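Long-range contact in aminotransferase, class I (Staphylococcus aureus, PDB 2O1B), which probably transfers amino groups between amino acids and 2-oxo acids, as an aspartate aminotransferase-type enzyme dependent on pyridoxal-5'-phosphate: residues 207-221 and 235-249. Numbering follows the deposited sequence.
Sequences IAKFKGTDTKIVHDF and ILASENGKDVAIEIY. With PLP (pyridoxal-5'-phosphate), chain B.
Ile217, His219 and Phe221 bond through their backbones to Val244 and to strand 245-249, in five hydrogen bonds with parallel register. The straightest rung runs from His219 N to Ile246 O (3.0 Å, 177°); Ile248 N returns to His219 O, and Phe221 N closes the ladder on Ile248 O at 2.8 Å. Beyond the rungs, Glu247 OE1 comes 3.4 Å from Phe221 CD2 and is held by hydrogen bonds with Tyr98 and Ser234. Phe221 CD2 also sits at the edge of the Tyr249 ring, 3.8 Å from Tyr249 CD1.

On the face bearing Ile217 and His219, with chi1 at -166° Ile235 swings CG1 opposite its own amide nitrogen, which carries CD1 to within 3.8 Å of Ile217 CG2. Farther out, Ile207 of helix 200-210 crosses Val244 at about a right angle, Ile207 CG1 to Val244 CG2 3.8 Å, and presses CD1 tightly onto Ser238 CB (3.4 Å). Val218 and Ile248 occupy the other face, under helix 118-129.

Asp220 shares that second face, and its OD1 lies 2.5 Å from N1 of the cofactor and bonds Tyr146. As in fold-type I aminotransferases, this carboxylate probably stabilises a protonated pyridine nitrogen, carried on a strand hydrogen-bonded on both sides, to 245-249 and to 182-187.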
loop_
_atom_site.group_PDB
_atom_site.type_symbol
_atom_site.label_atom_id
_atom_site.label_comp_id
_atom_site.label_asym_id
_atom_site.label_seq_id
_atom_site.Cartn_x
_atom_site.Cartn_y
_atom_site.Cartn_z
ATOM N N ILE A 207 2.123 -26.647 -14.303
ATOM C CA ILE A 207 1.735 -25.967 -15.541
ATOM C C ILE A 207 0.916 -26.893 -16.459
ATOM O O ILE A 207 -0.137 -26.495 -16.959
ATOM C CB ILE A 207 2.976 -25.395 -16.283
ATOM C CG1 ILE A 207 3.640 -24.290 -15.447
ATOM C CG2 ILE A 207 2.588 -24.865 -17.670
ATOM C CD1 ILE A 207 5.076 -23.983 -15.867
ATOM N N ALA A 208 1.384 -28.125 -16.656
ATOM C CA ALA A 208 0.661 -29.092 -17.482
ATOM C C ALA A 208 -0.706 -29.444 -16.895
ATOM O O ALA A 208 -1.658 -29.687 -17.634
ATOM C CB ALA A 208 1.491 -30.346 -17.692
ATOM N N LYS A 209 -0.805 -29.473 -15.569
ATOM C CA LYS A 209 -2.071 -29.789 -14.910
ATOM C C LYS A 209 -3.135 -28.701 -15.136
ATOM O O LYS A 209 -4.318 -29.021 -15.285
ATOM C CB LYS A 209 -1.850 -30.047 -13.416
ATOM C CG LYS A 209 -3.100 -30.467 -12.622
ATOM C CD LYS A 209 -3.446 -31.940 -12.810
ATOM C CE LYS A 209 -4.674 -32.311 -12.006
ATOM N NZ LYS A 209 -5.894 -32.367 -12.843
ATOM N N PHE A 210 -2.710 -27.430 -15.177
ATOM C CA PHE A 210 -3.662 -26.307 -15.224
ATOM C C PHE A 210 -3.667 -25.453 -16.500
ATOM O O PHE A 210 -4.446 -24.498 -16.600
ATOM C CB PHE A 210 -3.539 -25.416 -13.965
ATOM C CG PHE A 210 -3.750 -26.168 -12.684
ATOM C CD1 PHE A 210 -5.013 -26.621 -12.331
ATOM C CD2 PHE A 210 -2.674 -26.473 -11.855
ATOM C CE1 PHE A 210 -5.213 -27.336 -11.168
ATOM C CE2 PHE A 210 -2.866 -27.198 -10.691
ATOM C CZ PHE A 210 -4.132 -27.625 -10.343
ATOM N N LYS A 211 -2.817 -25.778 -17.468
ATOM C CA LYS A 211 -2.842 -25.052 -18.741
ATOM C C LYS A 211 -4.145 -25.403 -19.467
ATOM O O LYS A 211 -4.548 -26.567 -19.502
ATOM C CB LYS A 211 -1.597 -25.345 -19.596
ATOM C CG LYS A 211 -1.667 -24.839 -21.046
ATOM C CD LYS A 211 -0.309 -24.881 -21.780
ATOM C CE LYS A 211 0.333 -26.267 -21.783
ATOM N NZ LYS A 211 -0.474 -27.306 -22.485
ATOM N N GLY A 212 -4.816 -24.383 -20.000
ATOM C CA GLY A 212 -6.102 -24.584 -20.668
ATOM C C GLY A 212 -7.284 -24.757 -19.726
ATOM O O GLY A 212 -8.382 -25.106 -20.160
ATOM N N THR A 213 -7.057 -24.541 -18.429
ATOM C CA THR A 213 -8.153 -24.459 -17.464
ATOM C C THR A 213 -8.249 -22.984 -17.093
ATOM O O THR A 213 -7.427 -22.195 -17.545
ATOM C CB THR A 213 -7.896 -25.321 -16.201
ATOM O OG1 THR A 213 -6.715 -24.865 -15.527
ATOM C CG2 THR A 213 -7.737 -26.797 -16.565
ATOM N N ASP A 214 -9.238 -22.596 -16.297
ATOM C CA ASP A 214 -9.245 -21.215 -15.802
ATOM C C ASP A 214 -8.526 -21.046 -14.458
ATOM O O ASP A 214 -8.689 -20.025 -13.795
ATOM C CB ASP A 214 -10.643 -20.560 -15.818
ATOM C CG ASP A 214 -11.763 -21.494 -15.354
ATOM O OD1 ASP A 214 -11.513 -22.694 -15.081
ATOM O OD2 ASP A 214 -12.920 -21.012 -15.283
ATOM N N THR A 215 -7.710 -22.033 -14.081
ATOM C CA THR A 215 -6.931 -21.953 -12.846
ATOM C C THR A 215 -5.590 -21.264 -13.108
ATOM O O THR A 215 -4.820 -21.686 -13.973
ATOM C CB THR A 215 -6.660 -23.344 -12.221
ATOM O OG1 THR A 215 -7.841 -24.153 -12.259
ATOM C CG2 THR A 215 -6.196 -23.209 -10.772
ATOM N N LYS A 216 -5.309 -20.214 -12.347
ATOM C CA LYS A 216 -4.022 -19.534 -12.450
ATOM C C LYS A 216 -3.163 -19.793 -11.215
ATOM O O LYS A 216 -3.675 -20.139 -10.152
ATOM C CB LYS A 216 -4.199 -18.028 -12.648
ATOM C CG LYS A 216 -5.323 -17.619 -13.597
ATOM C CD LYS A 216 -6.454 -16.992 -12.809
ATOM C CE LYS A 216 -7.801 -17.175 -13.492
ATOM N NZ LYS A 216 -8.837 -17.327 -12.453
ATOM N N ILE A 217 -1.857 -19.585 -11.355
ATOM C CA ILE A 217 -0.924 -19.836 -10.273
ATOM C C ILE A 217 -0.216 -18.544 -9.896
ATOM O O ILE A 217 0.167 -17.749 -10.770
ATOM C CB ILE A 217 0.129 -20.909 -10.678
ATOM C CG1 ILE A 217 -0.547 -22.259 -10.947
ATOM C CG2 ILE A 217 1.236 -21.040 -9.622
ATOM C CD1 ILE A 217 0.336 -23.264 -11.653
ATOM N N VAL A 218 -0.056 -18.339 -8.592
ATOM C CA VAL A 218 0.795 -17.279 -8.079
ATOM C C VAL A 218 1.924 -17.970 -7.361
ATOM O O VAL A 218 1.690 -18.674 -6.388
ATOM C CB VAL A 218 0.073 -16.378 -7.054
ATOM C CG1 VAL A 218 1.035 -15.303 -6.518
ATOM C CG2 VAL A 218 -1.134 -15.738 -7.682
ATOM N N HIS A 219 3.145 -17.778 -7.841
ATOM C CA HIS A 219 4.295 -18.342 -7.156
ATOM C C HIS A 219 5.008 -17.264 -6.347
ATOM O O HIS A 219 5.439 -16.261 -6.903
ATOM C CB HIS A 219 5.261 -19.038 -8.132
ATOM C CG HIS A 219 6.489 -19.582 -7.465
ATOM N ND1 HIS A 219 6.427 -20.448 -6.392
ATOM C CD2 HIS A 219 7.804 -19.359 -7.694
ATOM C CE1 HIS A 219 7.654 -20.732 -5.991
ATOM N NE2 HIS A 219 8.508 -20.085 -6.762
ATOM N N ASP A 220 5.105 -17.492 -5.033
ATOM C CA ASP A 220 5.714 -16.564 -4.070
ATOM C C ASP A 220 7.196 -16.900 -3.911
ATOM O O ASP A 220 7.569 -17.859 -3.231
ATOM C CB ASP A 220 4.975 -16.688 -2.733
ATOM C CG ASP A 220 5.439 -15.698 -1.671
ATOM O OD1 ASP A 220 4.764 -15.650 -0.597
ATOM O OD2 ASP A 220 6.448 -14.974 -1.882
ATOM N N PHE A 221 8.036 -16.088 -4.538
ATOM C CA PHE A 221 9.467 -16.362 -4.702
ATOM C C PHE A 221 10.322 -15.524 -3.746
ATOM O O PHE A 221 11.476 -15.188 -4.051
ATOM C CB PHE A 221 9.838 -16.034 -6.150
ATOM C CG PHE A 221 10.962 -16.865 -6.728
ATOM C CD1 PHE A 221 11.312 -18.093 -6.191
ATOM C CD2 PHE A 221 11.655 -16.400 -7.844
ATOM C CE1 PHE A 221 12.344 -18.848 -6.751
ATOM C CE2 PHE A 221 12.690 -17.142 -8.411
ATOM C CZ PHE A 221 13.031 -18.373 -7.859
ATOM N N ILE A 235 9.231 -20.354 -11.823
ATOM C CA ILE A 235 8.109 -21.004 -12.512
ATOM C C ILE A 235 8.004 -20.511 -13.965
ATOM O O ILE A 235 7.507 -21.221 -14.839
ATOM C CB ILE A 235 6.764 -20.797 -11.768
ATOM C CG1 ILE A 235 5.695 -21.762 -12.303
ATOM C CG2 ILE A 235 6.305 -19.309 -11.828
ATOM C CD1 ILE A 235 4.419 -21.831 -11.455
ATOM N N LEU A 236 8.489 -19.291 -14.217
ATOM C CA LEU A 236 8.440 -18.710 -15.558
ATOM C C LEU A 236 9.527 -19.227 -16.501
ATOM O O LEU A 236 9.463 -18.974 -17.703
ATOM C CB LEU A 236 8.461 -17.180 -15.506
ATOM C CG LEU A 236 7.397 -16.463 -14.671
ATOM C CD1 LEU A 236 7.518 -14.979 -14.909
ATOM C CD2 LEU A 236 6.017 -16.935 -15.016
ATOM N N ALA A 237 10.511 -19.956 -15.973
ATOM C CA ALA A 237 11.535 -20.585 -16.823
ATOM C C ALA A 237 11.080 -21.948 -17.347
ATOM O O ALA A 237 11.709 -22.528 -18.239
ATOM C CB ALA A 237 12.866 -20.702 -16.086
ATOM N N SER A 238 9.997 -22.468 -16.783
ATOM C CA SER A 238 9.379 -23.681 -17.317
ATOM C C SER A 238 8.572 -23.311 -18.556
ATOM O O SER A 238 7.907 -22.285 -18.568
ATOM C CB SER A 238 8.475 -24.333 -16.269
ATOM O OG SER A 238 9.232 -25.021 -15.285
ATOM N N GLU A 239 8.643 -24.129 -19.602
ATOM C CA GLU A 239 7.896 -23.866 -20.828
ATOM C C GLU A 239 6.418 -23.636 -20.513
ATOM O O GLU A 239 5.830 -24.384 -19.732
ATOM C CB GLU A 239 8.065 -25.019 -21.825
ATOM C CG GLU A 239 7.787 -24.611 -23.268
ATOM C CD GLU A 239 7.681 -25.790 -24.224
ATOM O OE1 GLU A 239 8.381 -26.808 -24.021
ATOM O OE2 GLU A 239 6.898 -25.687 -25.196
ATOM N N ASN A 240 5.842 -22.582 -21.094
ATOM C CA ASN A 240 4.421 -22.226 -20.898
ATOM C C ASN A 240 4.077 -21.617 -19.523
ATOM O O ASN A 240 2.902 -21.378 -19.230
ATOM C CB ASN A 240 3.476 -23.423 -21.181
ATOM C CG ASN A 240 3.703 -24.060 -22.544
ATOM O OD1 ASN A 240 3.776 -23.371 -23.561
ATOM N ND2 ASN A 240 3.798 -25.391 -22.573
ATOM N N GLY A 241 5.093 -21.357 -18.694
ATOM C CA GLY A 241 4.896 -20.777 -17.358
ATOM C C GLY A 241 4.042 -19.517 -17.335
ATOM O O GLY A 241 3.113 -19.395 -16.525
ATOM N N LYS A 242 4.351 -18.583 -18.233
ATOM C CA LYS A 242 3.643 -17.308 -18.306
ATOM C C LYS A 242 2.186 -17.447 -18.742
ATOM O O LYS A 242 1.400 -16.516 -18.569
ATOM C CB LYS A 242 4.380 -16.327 -19.223
ATOM C CG LYS A 242 5.753 -15.913 -18.704
ATOM C CD LYS A 242 6.319 -14.696 -19.443
ATOM C CE LYS A 242 6.466 -14.944 -20.936
ATOM N NZ LYS A 242 6.983 -13.720 -21.623
ATOM N N ASP A 243 1.826 -18.596 -19.305
ATOM C CA ASP A 243 0.448 -18.847 -19.728
ATOM C C ASP A 243 -0.478 -19.089 -18.551
ATOM O O ASP A 243 -1.690 -18.898 -18.653
ATOM C CB ASP A 243 0.381 -20.069 -20.634
ATOM C CG ASP A 243 1.010 -19.842 -21.992
ATOM O OD1 ASP A 243 1.578 -18.759 -22.253
ATOM O OD2 ASP A 243 0.935 -20.778 -22.805
ATOM N N VAL A 244 0.090 -19.541 -17.439
ATOM C CA VAL A 244 -0.719 -19.916 -16.272
ATOM C C VAL A 244 -0.403 -19.099 -15.023
ATOM O O VAL A 244 -1.243 -18.995 -14.134
ATOM C CB VAL A 244 -0.565 -21.410 -15.896
ATOM C CG1 VAL A 244 -0.942 -22.318 -17.059
ATOM C CG2 VAL A 244 0.858 -21.698 -15.405
ATOM N N ALA A 245 0.800 -18.540 -14.957
ATOM C CA ALA A 245 1.327 -18.031 -13.694
ATOM C C ALA A 245 1.934 -16.633 -13.720
ATOM O O ALA A 245 2.394 -16.145 -14.764
ATOM C CB ALA A 245 2.359 -19.008 -13.132
ATOM N N ILE A 246 1.930 -16.006 -12.542
ATOM C CA ILE A 246 2.824 -14.885 -12.251
ATOM C C ILE A 246 3.749 -15.321 -11.138
ATOM O O ILE A 246 3.423 -16.218 -10.357
ATOM C CB ILE A 246 2.081 -13.592 -11.797
ATOM C CG1 ILE A 246 1.163 -13.866 -10.596
ATOM C CG2 ILE A 246 1.332 -12.965 -12.965
ATOM C CD1 ILE A 246 0.591 -12.592 -9.937
ATOM N N GLU A 247 4.914 -14.690 -11.079
ATOM C CA GLU A 247 5.852 -14.913 -10.001
ATOM C C GLU A 247 6.087 -13.603 -9.272
ATOM O O GLU A 247 6.244 -12.561 -9.899
ATOM C CB GLU A 247 7.152 -15.420 -10.566
ATOM C CG GLU A 247 8.112 -15.934 -9.532
ATOM C CD GLU A 247 9.081 -16.860 -10.164
ATOM O OE1 GLU A 247 10.005 -16.369 -10.863
ATOM O OE2 GLU A 247 8.893 -18.078 -9.985
ATOM N N ILE A 248 6.119 -13.662 -7.946
ATOM C CA ILE A 248 6.318 -12.461 -7.132
ATOM C C ILE A 248 7.677 -12.549 -6.428
ATOM O O ILE A 248 8.007 -13.548 -5.796
ATOM C CB ILE A 248 5.132 -12.239 -6.183
ATOM C CG1 ILE A 248 3.939 -11.693 -6.994
ATOM C CG2 ILE A 248 5.509 -11.274 -5.050
ATOM C CD1 ILE A 248 2.661 -11.551 -6.252
ATOM N N TYR A 249 8.473 -11.511 -6.596
ATOM C CA TYR A 249 9.849 -11.486 -6.119
ATOM C C TYR A 249 10.019 -10.306 -5.174
ATOM O O TYR A 249 9.545 -9.209 -5.481
ATOM C CB TYR A 249 10.805 -11.339 -7.308
ATOM C CG TYR A 249 12.259 -11.569 -6.950
ATOM C CD1 TYR A 249 12.825 -12.850 -7.046
ATOM C CD2 TYR A 249 13.069 -10.517 -6.494
ATOM C CE1 TYR A 249 14.162 -13.079 -6.683
ATOM C CE2 TYR A 249 14.404 -10.734 -6.139
ATOM C CZ TYR A 249 14.936 -12.020 -6.227
ATOM O OH TYR A 249 16.248 -12.236 -5.868
HETATM N N1 PLP B . 6.065 -14.423 1.196
HETATM C C2 PLP B . 6.929 -15.182 1.964
HETATM C C2A PLP B . 6.978 -16.671 1.762
HETATM C C3 PLP B . 7.757 -14.531 2.881
HETATM O O3 PLP B . 8.630 -15.235 3.660
HETATM C C4 PLP B . 7.698 -13.138 3.020
HETATM C C4A PLP B . 8.915 -12.445 3.557
HETATM C C5 PLP B . 6.807 -12.388 2.248
HETATM C C6 PLP B . 5.986 -13.046 1.332
HETATM C C5A PLP B . 6.701 -10.876 2.397
HETATM O O4P PLP B . 7.799 -10.191 1.825
HETATM P P PLP B . 7.803 -8.579 1.717
HETATM O O1P PLP B . 8.787 -8.015 2.729
HETATM O O2P PLP B . 6.402 -8.107 2.002
HETATM O O3P PLP B . 8.241 -8.228 0.323
#